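Local coordinates for protein Ser-thr phosphatase MSPP (Mycobacterium smegmatis, PDB 2JFR) that probably dephosphorylates phosphoserine and phosphothreonine in proteins as a metal-dependent phosphatase of the PPM (PP2C) family, at residues A[190-201]-A[212-223]; A[57-66]-A[96-106]. All coordinates share one frame; numbering follows the deposited sequence.

Contact 1: A[190-201]-A[212-223]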
ATOM      1  N   ALA A 190      -4.435  -9.593  -8.318  1.00 16.89           N
ATOM      2  CA  ALA A 190      -5.147  -9.508  -9.602  1.00 17.45           C
ATOM      3  C   ALA A 190      -5.638 -10.844 -10.081  1.00 17.94           C
ATOM      4  O   ALA A 190      -6.651 -10.882 -10.792  1.00 20.01           O
ATOM      5  CB  ALA A 190      -4.230  -8.906 -10.650  1.00 19.50           C
ATOM      6  N   ALA A 191      -4.876 -11.930  -9.838  1.00 17.05           N
ATOM      7  CA  ALA A 191      -5.138 -13.191 -10.499  1.00 17.20           C
ATOM      8  C   ALA A 191      -4.732 -14.445  -9.747  1.00 17.35           C
ATOM      9  O   ALA A 191      -5.355 -15.470  -9.940  1.00 18.99           O
ATOM     10  CB  ALA A 191      -4.425 -13.225 -11.882  1.00 18.52           C
ATOM     11  N   ALA A 192      -3.636 -14.398  -8.998  1.00 16.88           N
ATOM     12  CA  ALA A 192      -3.058 -15.613  -8.494  1.00 17.30           C
ATOM     13  C   ALA A 192      -3.896 -16.279  -7.461  1.00 17.66           C
ATOM     14  O   ALA A 192      -4.735 -15.706  -6.786  1.00 18.03           O
ATOM     15  CB  ALA A 192      -1.718 -15.256  -7.869  1.00 18.21           C
ATOM     16  N   ASP A 193      -3.652 -17.578  -7.288  1.00 18.04           N
ATOM     17  CA  ASP A 193      -4.274 -18.348  -6.249  1.00 18.59           C
ATOM     18  C   ASP A 193      -3.922 -17.786  -4.878  1.00 17.91           C
ATOM     19  O   ASP A 193      -2.750 -17.617  -4.555  1.00 18.10           O
ATOM     20  CB  ASP A 193      -3.759 -19.813  -6.361  1.00 20.87           C
ATOM     21  CG  ASP A 193      -4.438 -20.736  -5.362  1.00 23.07           C
ATOM     22  OD1 ASP A 193      -5.362 -21.357  -5.884  1.00 42.25           O
ATOM     23  OD2 ASP A 193      -4.023 -20.885  -4.235  1.00 37.13           O
ATOM     24  N   GLU A 194      -4.935 -17.585  -4.053  1.00 18.17           N
ATOM     25  CA  GLU A 194      -4.706 -17.027  -2.733  1.00 18.76           C
ATOM     26  C   GLU A 194      -3.756 -17.897  -1.888  1.00 17.86           C
ATOM     27  O   GLU A 194      -2.933 -17.349  -1.202  1.00 18.31           O
ATOM     28  CB  GLU A 194      -6.013 -16.893  -1.993  1.00 22.57           C
ATOM     29  CG  GLU A 194      -5.911 -16.327  -0.561  1.00 27.53           C
ATOM     30  CD  GLU A 194      -7.226 -16.283   0.158  1.00 39.81           C
ATOM     31  OE1 GLU A 194      -8.262 -16.252  -0.520  1.00 35.81           O
ATOM     32  OE2 GLU A 194      -7.256 -16.228   1.417  1.00 47.13           O
ATOM     33  N   ALA A 195      -3.855 -19.204  -1.965  1.00 19.50           N
ATOM     34  CA  ALA A 195      -2.996 -20.035  -1.196  1.00 20.88           C
ATOM     35  C   ALA A 195      -1.547 -19.836  -1.574  1.00 19.63           C
ATOM     36  O   ALA A 195      -0.651 -19.827  -0.733  1.00 20.59           O
ATOM     37  CB  ALA A 195      -3.370 -21.527  -1.377  1.00 28.13           C
ATOM     38  N   LEU A 196      -1.329 -19.651  -2.873  1.00 20.06           N
ATOM     39  CA  LEU A 196       0.082 -19.448  -3.250  0.63 19.77           C
ATOM     40  C   LEU A 196       0.588 -18.070  -2.881  1.00 18.62           C
ATOM     41  O   LEU A 196       1.754 -17.912  -2.507  1.00 20.07           O
ATOM     42  CB  LEU A 196       0.088 -19.814  -4.727  0.63 17.58           C
ATOM     43  CG  LEU A 196       1.515 -19.808  -5.254  0.63 17.54           C
ATOM     44  CD1 LEU A 196       2.328 -20.930  -4.654  0.63 18.74           C
ATOM     45  CD2 LEU A 196       1.429 -19.942  -6.766  0.63 18.45           C
ATOM     46  N   ILE A 197      -0.285 -17.052  -2.888  1.00 16.75           N
ATOM     47  CA  ILE A 197       0.084 -15.748  -2.331  1.00 16.63           C
ATOM     48  C   ILE A 197       0.478 -15.897  -0.877  1.00 16.54           C
ATOM     49  O   ILE A 197       1.495 -15.360  -0.445  1.00 17.15           O
ATOM     50  CB  ILE A 197      -1.032 -14.707  -2.510  1.00 16.40           C
ATOM     51  CG1 ILE A 197      -1.277 -14.422  -4.004  1.00 17.30           C
ATOM     52  CG2 ILE A 197      -0.699 -13.443  -1.744  1.00 17.29           C
ATOM     53  CD1 ILE A 197      -2.524 -13.610  -4.258  1.00 18.01           C
ATOM     54  N   VAL A 198      -0.330 -16.608  -0.093  1.00 16.69           N
ATOM     55  CA  VAL A 198      -0.032 -16.783   1.315  1.00 17.63           C
ATOM     56  C   VAL A 198       1.234 -17.561   1.509  1.00 17.91           C
ATOM     57  O   VAL A 198       2.040 -17.236   2.394  1.00 19.25           O
ATOM     58  CB  VAL A 198      -1.231 -17.414   2.035  1.00 20.08           C
ATOM     59  CG1 VAL A 198      -0.828 -17.717   3.494  1.00 25.13           C
ATOM     60  CG2 VAL A 198      -2.441 -16.487   1.961  1.00 22.06           C
ATOM     61  N   ASP A 199       1.450 -18.599   0.689  1.00 18.54           N
ATOM     62  CA  ASP A 199       2.724 -19.373   0.759  1.00 19.47           C
ATOM     63  C   ASP A 199       3.952 -18.425   0.554  1.00 18.82           C
ATOM     64  O   ASP A 199       4.919 -18.445   1.289  1.00 20.66           O
ATOM     65  CB  ASP A 199       2.693 -20.487  -0.274  1.00 21.97           C
ATOM     66  CG  ASP A 199       3.972 -21.208  -0.492  1.00 29.60           C
ATOM     67  OD1 ASP A 199       4.287 -21.889   0.501  1.00 34.97           O
ATOM     68  OD2 ASP A 199       4.606 -21.196  -1.594  1.00 35.46           O
ATOM     69  N   ALA A 200       3.841 -17.568  -0.469  1.00 18.20           N
ATOM     70  CA  ALA A 200       4.930 -16.614  -0.688  1.00 18.20           C
ATOM     71  C   ALA A 200       5.068 -15.660   0.481  1.00 18.12           C
ATOM     72  O   ALA A 200       6.175 -15.344   0.946  1.00 19.22           O
ATOM     73  CB  ALA A 200       4.659 -15.867  -1.999  1.00 18.90           C
ATOM     74  N   ALA A 201       3.954 -15.114   0.970  1.00 17.97           N
ATOM     75  CA  ALA A 201       3.943 -14.086   1.990  1.00 18.35           C
ATOM     76  C   ALA A 201       4.473 -14.598   3.341  1.00 18.80           C
ATOM     77  O   ALA A 201       4.859 -13.759   4.155  1.00 21.28           O
ATOM     78  CB  ALA A 201       2.560 -13.541   2.189  1.00 18.95           C
ATOM     79  N   ARG A 212       9.235 -13.816  -3.968  1.00 17.86           N
ATOM     80  CA  ARG A 212       8.241 -14.817  -4.291  1.00 18.32           C
ATOM     81  C   ARG A 212       6.878 -14.189  -4.545  1.00 16.76           C
ATOM     82  O   ARG A 212       6.143 -14.670  -5.413  1.00 17.46           O
ATOM     83  CB  ARG A 212       8.172 -15.869  -3.213  1.00 19.69           C
ATOM     84  CG  ARG A 212       9.481 -16.676  -3.113  1.00 23.41           C
ATOM     85  CD  ARG A 212       9.325 -17.862  -2.228  1.00 31.04           C
ATOM     86  NE  ARG A 212       8.317 -18.812  -2.643  1.00 36.65           N
ATOM     87  CZ  ARG A 212       7.574 -19.482  -1.738  1.00 35.44           C
ATOM     88  NH1 ARG A 212       7.603 -19.392  -0.408  1.00 41.81           N
ATOM     89  NH2 ARG A 212       6.747 -20.274  -2.287  1.00 44.99           N
ATOM     90  N   LEU A 213       6.529 -13.137  -3.820  1.00 16.75           N
ATOM     91  CA  LEU A 213       5.256 -12.481  -4.032  1.00 16.50           C
ATOM     92  C   LEU A 213       5.118 -11.921  -5.433  1.00 15.68           C
ATOM     93  O   LEU A 213       4.147 -12.112  -6.125  1.00 16.70           O
ATOM     94  CB  LEU A 213       4.991 -11.404  -3.004  1.00 16.29           C
ATOM     95  CG  LEU A 213       4.632 -11.919  -1.606  1.00 16.50           C
ATOM     96  CD1 LEU A 213       4.866 -10.874  -0.560  1.00 17.16           C
ATOM     97  CD2 LEU A 213       3.182 -12.422  -1.601  1.00 16.94           C
ATOM     98  N   VAL A 214       6.165 -11.200  -5.882  1.00 16.39           N
ATOM     99  CA  VAL A 214       6.024 -10.645  -7.217  0.67 17.20           C
ATOM    100  C   VAL A 214       6.149 -11.766  -8.244  1.00 16.74           C
ATOM    101  O   VAL A 214       5.475 -11.673  -9.290  1.00 17.23           O
ATOM    102  CB  VAL A 214       7.012  -9.487  -7.475  0.67 16.67           C
ATOM    103  CG1 VAL A 214       6.761  -8.342  -6.496  0.67 18.14           C
ATOM    104  CG2 VAL A 214       8.444  -9.943  -7.401  0.67 18.14           C
ATOM    105  N   GLU A 215       6.883 -12.832  -8.009  1.00 17.05           N
ATOM    106  CA  GLU A 215       6.882 -13.971  -8.935  1.00 17.79           C
ATOM    107  C   GLU A 215       5.519 -14.618  -9.029  1.00 17.01           C
ATOM    108  O   GLU A 215       5.100 -14.969 -10.129  1.00 17.12           O
ATOM    109  CB  GLU A 215       7.932 -14.974  -8.504  1.00 20.14           C
ATOM    110  CG  GLU A 215       9.375 -14.454  -8.633  1.00 28.28           C
ATOM    111  CD  GLU A 215      10.451 -15.401  -8.084  1.00 46.83           C
ATOM    112  OE1 GLU A 215      10.057 -16.491  -7.543  1.00 64.15           O
ATOM    113  OE2 GLU A 215      11.700 -15.157  -8.173  1.00 72.51           O
ATOM    114  N   VAL A 216       4.830 -14.797  -7.905  1.00 16.58           N
ATOM    115  CA  VAL A 216       3.502 -15.373  -7.939  1.00 16.19           C
ATOM    116  C   VAL A 216       2.585 -14.506  -8.834  1.00 15.79           C
ATOM    117  O   VAL A 216       1.834 -15.026  -9.667  1.00 16.27           O
ATOM    118  CB  VAL A 216       2.954 -15.518  -6.527  1.00 17.20           C
ATOM    119  CG1 VAL A 216       1.465 -15.791  -6.547  1.00 18.85           C
ATOM    120  CG2 VAL A 216       3.717 -16.645  -5.820  1.00 19.20           C
ATOM    121  N   ALA A 217       2.628 -13.221  -8.641  1.00 15.51           N
ATOM    122  CA  ALA A 217       1.766 -12.341  -9.408  1.00 15.90           C
ATOM    123  C   ALA A 217       2.142 -12.367 -10.887  1.00 15.33           C
ATOM    124  O   ALA A 217       1.285 -12.356 -11.772  1.00 15.76           O
ATOM    125  CB  ALA A 217       1.851 -10.923  -8.854  1.00 17.57           C
ATOM    126  N   ASN A 218       3.433 -12.413 -11.195  1.00 15.53           N
ATOM    127  CA  ASN A 218       3.899 -12.444 -12.576  0.65 15.91           C
ATOM    128  C   ASN A 218       3.510 -13.743 -13.242  1.00 16.10           C
ATOM    129  O   ASN A 218       2.998 -13.744 -14.381  1.00 17.15           O
ATOM    130  CB  ASN A 218       5.415 -12.254 -12.519  0.65 16.46           C
ATOM    131  CG  ASN A 218       5.924 -11.936 -13.906  0.65 17.10           C
ATOM    132  OD1 ASN A 218       5.960 -12.829 -14.747  0.65 20.36           O
ATOM    133  ND2 ASN A 218       6.318 -10.722 -14.169  0.65 18.24           N
ATOM    134  N   ASP A 219       3.735 -14.862 -12.587  1.00 16.02           N
ATOM    135  CA  ASP A 219       3.415 -16.149 -13.115  1.00 16.52           C
ATOM    136  C   ASP A 219       1.928 -16.298 -13.429  1.00 16.61           C
ATOM    137  O   ASP A 219       1.560 -16.999 -14.347  1.00 18.23           O
ATOM    138  CB  ASP A 219       3.795 -17.239 -12.158  1.00 17.30           C
ATOM    139  CG  ASP A 219       5.219 -17.561 -11.965  1.00 19.84           C
ATOM    140  OD1 ASP A 219       6.083 -16.912 -12.597  1.00 21.08           O
ATOM    141  OD2 ASP A 219       5.517 -18.467 -11.168  1.00 24.63           O
ATOM    142  N   ALA A 220       1.098 -15.623 -12.668  1.00 16.07           N
ATOM    143  CA  ALA A 220      -0.359 -15.623 -12.850  1.00 16.65           C
ATOM    144  C   ALA A 220      -0.808 -14.750 -13.983  1.00 17.37           C
ATOM    145  O   ALA A 220      -2.027 -14.740 -14.259  1.00 19.67           O
ATOM    146  CB  ALA A 220      -1.046 -15.255 -11.553  1.00 17.22           C
ATOM    147  N   GLY A 221       0.098 -14.022 -14.612  1.00 17.31           N
ATOM    148  CA  GLY A 221      -0.221 -13.225 -15.765  1.00 18.30           C
ATOM    149  C   GLY A 221       0.361 -11.837 -15.704  1.00 17.86           C
ATOM    150  O   GLY A 221       0.546 -11.182 -16.728  1.00 19.74           O
ATOM    151  N   GLY A 222       0.647 -11.339 -14.510  1.00 16.81           N
ATOM    152  CA  GLY A 222       1.310 -10.052 -14.400  1.00 16.60           C
ATOM    153  C   GLY A 222       0.526  -8.948 -15.071  1.00 16.23           C
ATOM    154  O   GLY A 222       1.121  -8.019 -15.630  1.00 16.80           O
ATOM    155  N   SER A 223      -0.811  -8.949 -14.957  1.00 15.79           N
ATOM    156  CA  SER A 223      -1.630  -7.964 -15.641  1.00 16.58           C
ATOM    157  C   SER A 223      -1.392  -6.551 -15.145  1.00 15.70           C
ATOM    158  O   SER A 223      -1.687  -5.613 -15.878  1.00 17.70           O
ATOM    159  CB  SER A 223      -3.112  -8.299 -15.534  1.00 18.49           C
ATOM    160  OG  SER A 223      -3.556  -8.328 -14.212  1.00 19.44           O
TER
HETATM  161  O   HOH W   1       7.084 -22.460   0.490  1.00 45.04           O
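Two side-chain courses bring Asp199 and Arg212 together. Asp199 turns CG away from the backbone N (chi1 170°). Arg212 starts with CG anti to the carbonyl carbon, runs straight through chi2 and bends at chi3 (60°). The guanidinium then lies with one face over Ala200 CA and its edge toward the carboxylate. Asp199 OD2 and Arg212 NH2 are modelled 2.4 Å apart. They form a salt bridge, but so short a distance makes the exact geometry doubtful. OD2 is the oxygen that meets NH2, while Asp199 OD1 stays 4.1 Å from Arg212 NH2. The carboxylate and guanidinium planes are turned 78° apart. A water donates to Asp199 OD1 and accepts a weak bond from Arg212 NH1. Ser203 is a further partner of NH1.

Next to the ion pair, Val216 carries the apolar packing. Its two methyls divide the work. CG1 presses on Ala192 CB at 3.5 Å, a tight fit, and also meets Ile197 CG1. CG2 meets Leu196 CG at 3.9 Å and Ala200 CB. Leu213 sends CD2 across the Ile197 side chain at about a right angle, and the same methyl lies 3.6 Å from Ile197 O. Small residues allow close approach: Ala200 CB touches Arg212 CB at 3.7 Å, and Ala192 CB is equally near Ala220 CB. The axes of 194-201 and 212-219 come within 8.6 Å and run nearly antiparallel.

Asp193 is the N-cap of helix 194-201, and a Schellman motif at Gly221 follows helix 212-219. The loop leads to Asp224, a manganese ligand. The contact is therefore an antiparallel helix pair. Ala192, Ile197, Ala200, Leu213 and Val216 are buried, and the ion pair sits at the partly exposed rim, where solvent would probably soften the charge attraction.

Contact 2: A[57-66]-A[96-106]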
ATOM      1  N   PHE A  57       7.506  13.389   6.852  1.00 15.94           N
ATOM      2  CA  PHE A  57       7.598  12.559   8.058  1.00 16.42           C
ATOM      3  C   PHE A  57       8.930  12.796   8.767  1.00 16.46           C
ATOM      4  O   PHE A  57       8.969  12.892   9.974  1.00 17.99           O
ATOM      5  CB  PHE A  57       7.417  11.096   7.683  1.00 17.82           C
ATOM      6  CG  PHE A  57       7.348  10.210   8.907  1.00 17.04           C
ATOM      7  CD1 PHE A  57       6.200  10.229   9.685  1.00 18.99           C
ATOM      8  CD2 PHE A  57       8.398   9.386   9.254  1.00 18.39           C
ATOM      9  CE1 PHE A  57       6.137   9.386  10.817  1.00 20.93           C
ATOM     10  CE2 PHE A  57       8.338   8.542  10.375  1.00 19.52           C
ATOM     11  CZ  PHE A  57       7.185   8.554  11.149  1.00 18.91           C
ATOM     12  N   ALA A  58       9.997  12.960   7.987  1.00 16.79           N
ATOM     13  CA  ALA A  58      11.284  13.232   8.611  1.00 18.19           C
ATOM     14  C   ALA A  58      11.278  14.521   9.382  1.00 17.64           C
ATOM     15  O   ALA A  58      11.948  14.661  10.411  1.00 20.30           O
ATOM     16  CB  ALA A  58      12.358  13.322   7.519  1.00 22.23           C
ATOM     17  N   ALA A  59      10.537  15.514   8.911  1.00 17.23           N
ATOM     18  CA  ALA A  59      10.432  16.785   9.582  1.00 18.46           C
ATOM     19  C   ALA A  59       9.578  16.711  10.827  1.00 17.40           C
ATOM     20  O   ALA A  59       9.694  17.573  11.705  1.00 20.68           O
ATOM     21  CB  ALA A  59       9.871  17.821   8.638  1.00 21.74           C
ATOM     22  N   ALA A  60       8.710  15.738  10.955  1.00 17.38           N
ATOM     23  CA  ALA A  60       7.781  15.638  12.057  1.00 17.89           C
ATOM     24  C   ALA A  60       7.339  14.206  12.253  1.00 17.13           C
ATOM     25  O   ALA A  60       6.225  13.824  11.859  1.00 17.61           O
ATOM     26  CB  ALA A  60       6.604  16.576  11.871  1.00 20.57           C
ATOM     27  N   PRO A  61       8.193  13.347  12.823  1.00 16.91           N
ATOM     28  CA  PRO A  61       7.902  11.907  12.827  1.00 16.66           C
ATOM     29  C   PRO A  61       7.008  11.514  13.990  1.00 16.62           C
ATOM     30  O   PRO A  61       7.446  10.881  14.980  1.00 18.70           O
ATOM     31  CB  PRO A  61       9.292  11.253  12.898  1.00 17.39           C
ATOM     32  CG  PRO A  61      10.121  12.262  13.650  1.00 18.12           C
ATOM     33  CD  PRO A  61       9.620  13.607  13.116  1.00 17.59           C
ATOM     34  N   ASP A  62       5.770  11.897  13.930  1.00 16.67           N
ATOM     35  CA  ASP A  62       4.747  11.512  14.893  1.00 17.00           C
ATOM     36  C   ASP A  62       3.450  11.356  14.112  1.00 16.40           C
ATOM     37  O   ASP A  62       3.400  11.549  12.914  1.00 16.61           O
ATOM     38  CB  ASP A  62       4.598  12.473  16.071  1.00 17.75           C
ATOM     39  CG  ASP A  62       4.060  13.829  15.768  1.00 18.21           C
ATOM     40  OD1 ASP A  62       3.888  14.210  14.607  1.00 19.90           O
ATOM     41  OD2 ASP A  62       3.782  14.570  16.761  1.00 22.93           O
ATOM     42  N   ARG A  63       2.365  10.994  14.810  1.00 16.90           N
ATOM     43  CA  ARG A  63       1.100  10.753  14.101  1.00 16.55           C
ATOM     44  C   ARG A  63       0.644  11.973  13.336  1.00 16.32           C
ATOM     45  O   ARG A  63       0.283  11.930  12.167  1.00 16.73           O
ATOM     46  CB  ARG A  63       0.047  10.275  15.109  1.00 17.88           C
ATOM     47  CG  ARG A  63      -1.346  10.306  14.497  1.00 17.74           C
ATOM     48  CD  ARG A  63      -2.354   9.598  15.337  1.00 20.82           C
ATOM     49  NE  ARG A  63      -3.710   9.779  14.837  1.00 22.89           N
ATOM     50  CZ  ARG A  63      -4.702   8.927  14.968  1.00 19.56           C
ATOM     51  NH1 ARG A  63      -4.508   7.790  15.538  1.00 20.81           N
ATOM     52  NH2 ARG A  63      -5.871   9.261  14.468  1.00 22.34           N
ATOM     53  N   ASP A  64       0.609  13.134  14.012  1.00 17.25           N
ATOM     54  CA  ASP A  64       0.121  14.328  13.333  1.00 17.72           C
ATOM     55  C   ASP A  64       1.014  14.717  12.169  1.00 17.02           C
ATOM     56  O   ASP A  64       0.540  15.180  11.141  1.00 17.69           O
ATOM     57  CB  ASP A  64       0.082  15.495  14.318  1.00 22.40           C
ATOM     58  CG  ASP A  64      -1.106  15.425  15.255  1.00 30.76           C
ATOM     59  OD1 ASP A  64      -1.997  14.598  15.074  1.00 34.50           O
ATOM     60  OD2 ASP A  64      -1.154  16.263  16.192  1.00 41.48           O
ATOM     61  N   GLY A  65       2.325  14.498  12.329  1.00 17.25           N
ATOM     62  CA  GLY A  65       3.261  14.769  11.265  1.00 16.98           C
ATOM     63  C   GLY A  65       3.100  13.893  10.081  1.00 16.42           C
ATOM     64  O   GLY A  65       3.266  14.321   8.930  1.00 17.60           O
ATOM     65  N   LEU A  66       2.775  12.647  10.309  1.00 16.42           N
ATOM     66  CA  LEU A  66       2.482  11.714   9.227  1.00 16.34           C
ATOM     67  C   LEU A  66       1.251  12.145   8.487  1.00 16.06           C
ATOM     68  O   LEU A  66       1.226  12.172   7.251  1.00 16.18           O
ATOM     69  CB  LEU A  66       2.330  10.289   9.785  1.00 16.27           C
ATOM     70  CG  LEU A  66       1.956   9.217   8.772  1.00 16.50           C
ATOM     71  CD1 LEU A  66       2.996   9.148   7.688  1.00 18.54           C
ATOM     72  CD2 LEU A  66       1.734   7.889   9.444  1.00 18.59           C
ATOM     73  N   ALA A  96       3.524   3.590   9.860  1.00 14.44           N
ATOM     74  CA  ALA A  96       4.563   4.029  10.753  1.00 14.46           C
ATOM     75  C   ALA A  96       4.558   3.103  11.957  1.00 14.48           C
ATOM     76  O   ALA A  96       3.555   3.021  12.670  1.00 14.60           O
ATOM     77  CB  ALA A  96       4.387   5.469  11.186  1.00 16.26           C
ATOM     78  N   VAL A  97       5.680   2.410  12.174  1.00 14.69           N
ATOM     79  CA  VAL A  97       5.766   1.453  13.274  1.00 14.89           C
ATOM     80  C   VAL A  97       6.202   2.205  14.535  1.00 15.07           C
ATOM     81  O   VAL A  97       7.326   2.043  15.036  1.00 16.68           O
ATOM     82  CB  VAL A  97       6.650   0.251  12.955  1.00 15.74           C
ATOM     83  CG1 VAL A  97       6.518  -0.779  14.036  1.00 17.71           C
ATOM     84  CG2 VAL A  97       6.294  -0.338  11.584  1.00 17.03           C
ATOM     85  N   PHE A  98       5.321   3.063  15.015  1.00 15.08           N
ATOM     86  CA  PHE A  98       5.574   3.817  16.236  1.00 15.36           C
ATOM     87  C   PHE A  98       5.618   2.908  17.459  1.00 15.07           C
ATOM     88  O   PHE A  98       4.903   1.910  17.529  1.00 16.12           O
ATOM     89  CB  PHE A  98       4.465   4.827  16.470  1.00 15.53           C
ATOM     90  CG  PHE A  98       4.314   5.926  15.462  1.00 15.11           C
ATOM     91  CD1 PHE A  98       5.356   6.810  15.239  1.00 16.54           C
ATOM     92  CD2 PHE A  98       3.135   6.109  14.767  1.00 15.52           C
ATOM     93  CE1 PHE A  98       5.192   7.850  14.340  1.00 17.57           C
ATOM     94  CE2 PHE A  98       2.935   7.175  13.898  1.00 16.36           C
ATOM     95  CZ  PHE A  98       3.986   8.039  13.710  1.00 16.96           C
ATOM     96  N   GLU A  99       6.432   3.327  18.411  1.00 15.16           N
ATOM     97  CA  GLU A  99       6.403   2.749  19.743  1.00 15.82           C
ATOM     98  C   GLU A  99       5.100   3.103  20.444  1.00 15.55           C
ATOM     99  O   GLU A  99       4.402   4.059  20.081  1.00 15.54           O
ATOM    100  CB  GLU A  99       7.590   3.264  20.567  1.00 16.85           C
ATOM    101  CG  GLU A  99       8.907   2.792  20.016  1.00 19.00           C
ATOM    102  CD  GLU A  99       9.033   1.289  20.038  1.00 20.41           C
ATOM    103  OE1 GLU A  99       8.956   0.682  21.126  1.00 23.06           O
ATOM    104  OE2 GLU A  99       9.155   0.674  18.963  1.00 22.80           O
ATOM    105  N   PRO A 100       4.747   2.397  21.529  1.00 17.36           N
ATOM    106  CA  PRO A 100       3.553   2.730  22.299  1.00 17.51           C
ATOM    107  C   PRO A 100       3.476   4.163  22.733  1.00 16.36           C
ATOM    108  O   PRO A 100       2.388   4.761  22.755  1.00 17.30           O
ATOM    109  CB  PRO A 100       3.635   1.755  23.491  1.00 20.31           C
ATOM    110  CG  PRO A 100       4.374   0.615  22.946  1.00 25.88           C
ATOM    111  CD  PRO A 100       5.416   1.172  22.015  1.00 20.19           C
ATOM    112  N   GLY A 101       4.612   4.789  23.111  1.00 17.25           N
ATOM    113  CA  GLY A 101       4.595   6.144  23.558  1.00 17.38           C
ATOM    114  C   GLY A 101       4.146   7.130  22.528  1.00 16.56           C
ATOM    115  O   GLY A 101       3.670   8.211  22.850  1.00 18.08           O
ATOM    116  N   GLN A 102       4.255   6.777  21.230  1.00 15.90           N
ATOM    117  CA  GLN A 102       3.751   7.577  20.135  1.00 16.05           C
ATOM    118  C   GLN A 102       2.441   7.028  19.588  1.00 16.15           C
ATOM    119  O   GLN A 102       2.025   7.422  18.492  1.00 17.78           O
ATOM    120  CB  GLN A 102       4.816   7.693  19.034  1.00 16.49           C
ATOM    121  CG  GLN A 102       5.988   8.583  19.449  1.00 16.71           C
ATOM    122  CD  GLN A 102       6.770   8.993  18.259  1.00 16.88           C
ATOM    123  OE1 GLN A 102       7.409   8.145  17.603  1.00 18.30           O
ATOM    124  NE2 GLN A 102       6.696  10.261  17.873  1.00 18.01           N
ATOM    125  N   GLY A 103       1.752   6.217  20.366  1.00 15.76           N
ATOM    126  CA  GLY A 103       0.448   5.703  20.037  1.00 16.61           C
ATOM    127  C   GLY A 103       0.405   4.358  19.395  1.00 15.89           C
ATOM    128  O   GLY A 103      -0.670   3.829  19.140  1.00 17.03           O
ATOM    129  N   GLY A 104       1.595   3.738  19.152  1.00 15.75           N
ATOM    130  CA  GLY A 104       1.675   2.457  18.554  1.00 15.87           C
ATOM    131  C   GLY A 104       1.562   2.496  17.031  1.00 14.92           C
ATOM    132  O   GLY A 104       1.302   3.553  16.429  1.00 15.30           O
ATOM    133  N   PRO A 105       1.737   1.363  16.401  1.00 14.75           N
ATOM    134  CA  PRO A 105       1.777   1.296  14.921  1.00 14.82           C
ATOM    135  C   PRO A 105       0.520   1.875  14.310  1.00 14.41           C
ATOM    136  O   PRO A 105      -0.605   1.659  14.819  1.00 14.85           O
ATOM    137  CB  PRO A 105       1.971  -0.157  14.635  1.00 16.35           C
ATOM    138  CG  PRO A 105       2.769  -0.647  15.845  1.00 17.54           C
ATOM    139  CD  PRO A 105       2.097   0.054  16.984  1.00 16.92           C
ATOM    140  N   LEU A 106       0.693   2.590  13.219  1.00 14.44           N
ATOM    141  CA  LEU A 106      -0.397   3.341  12.589  1.00 14.34           C
ATOM    142  C   LEU A 106      -0.378   3.132  11.083  1.00 14.03           C
ATOM    143  O   LEU A 106       0.699   3.116  10.487  1.00 15.09           O
ATOM    144  CB  LEU A 106      -0.208   4.829  12.918  1.00 15.31           C
ATOM    145  CG  LEU A 106      -1.433   5.736  12.649  1.00 16.23           C
ATOM    146  CD1 LEU A 106      -2.495   5.492  13.681  1.00 16.78           C
ATOM    147  CD2 LEU A 106      -1.003   7.157  12.646  1.00 18.99           C
TER
HETATM  148  O   HOH W   2       9.125   8.892  15.619  1.00 26.82           O
HETATM  149  O   HOH W   3       2.540  10.067  17.531  1.00 20.17           O
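Phe98 lays its CZ corner against the start of helix 63-81, with CZ 3.4 Å from Asp62 C and close to Arg63 N. The same ring meets Phe57: Phe98 CE1 comes to the edge of the Phe57 ring, near its plane, and is 3.8 Å from Phe57 CZ. Pro61 CA lies over one face of Phe57 and Ala96 CB over one face of Phe98, each toward the rim.

Leu66 CD2 reaches Ala96 CB at 4.0 Å. Arg63 is extended from CG to NE, and its aliphatic part crosses Leu106 at about a right angle, with CG 3.7 Å from Leu106 CD2.

The polar link is Gln102 NE2 to Pro61 O, 3.1 Å. The donor lies in the carbonyl plane, on a lone pair, and the N-H points fairly straight (158°). One water bridges Pro61 O to Gln102 OE1. A second joins Arg63 N to Gln102 O.

Asp62 is the N-cap of the helix, with OD1 accepting from Gly65 N. Here a helical layer meets the end of a sheet in the PP2C sandwich: the turn between helices 42-59 and 63-81 meets the end of hairpin 89-96/106-110, with its loop.

Overall arrangement
The two contacts lie on opposite sides of the chain's centre, with their own centres about 32 Å apart and nearest atoms about 15 Å apart. They share no helix or strand. Both are partly buried, with apolar residues inside and polar groups toward the surface. Contact 1 joins two helices, and its Ala190 and Ser223 ends lie near the metal site. Contact 2 joins a helix-helix turn to a strand hairpin, away from the annotated sites. Contact 1 combines aliphatic packing with an ion pair, whereas contact 2 uses aromatic rings, an uncharged side-chain amide hydrogen bond to a backbone carbonyl, and bridging waters. They belong to opposite helical layers of the PP2C alpha-beta-beta-alpha sandwich.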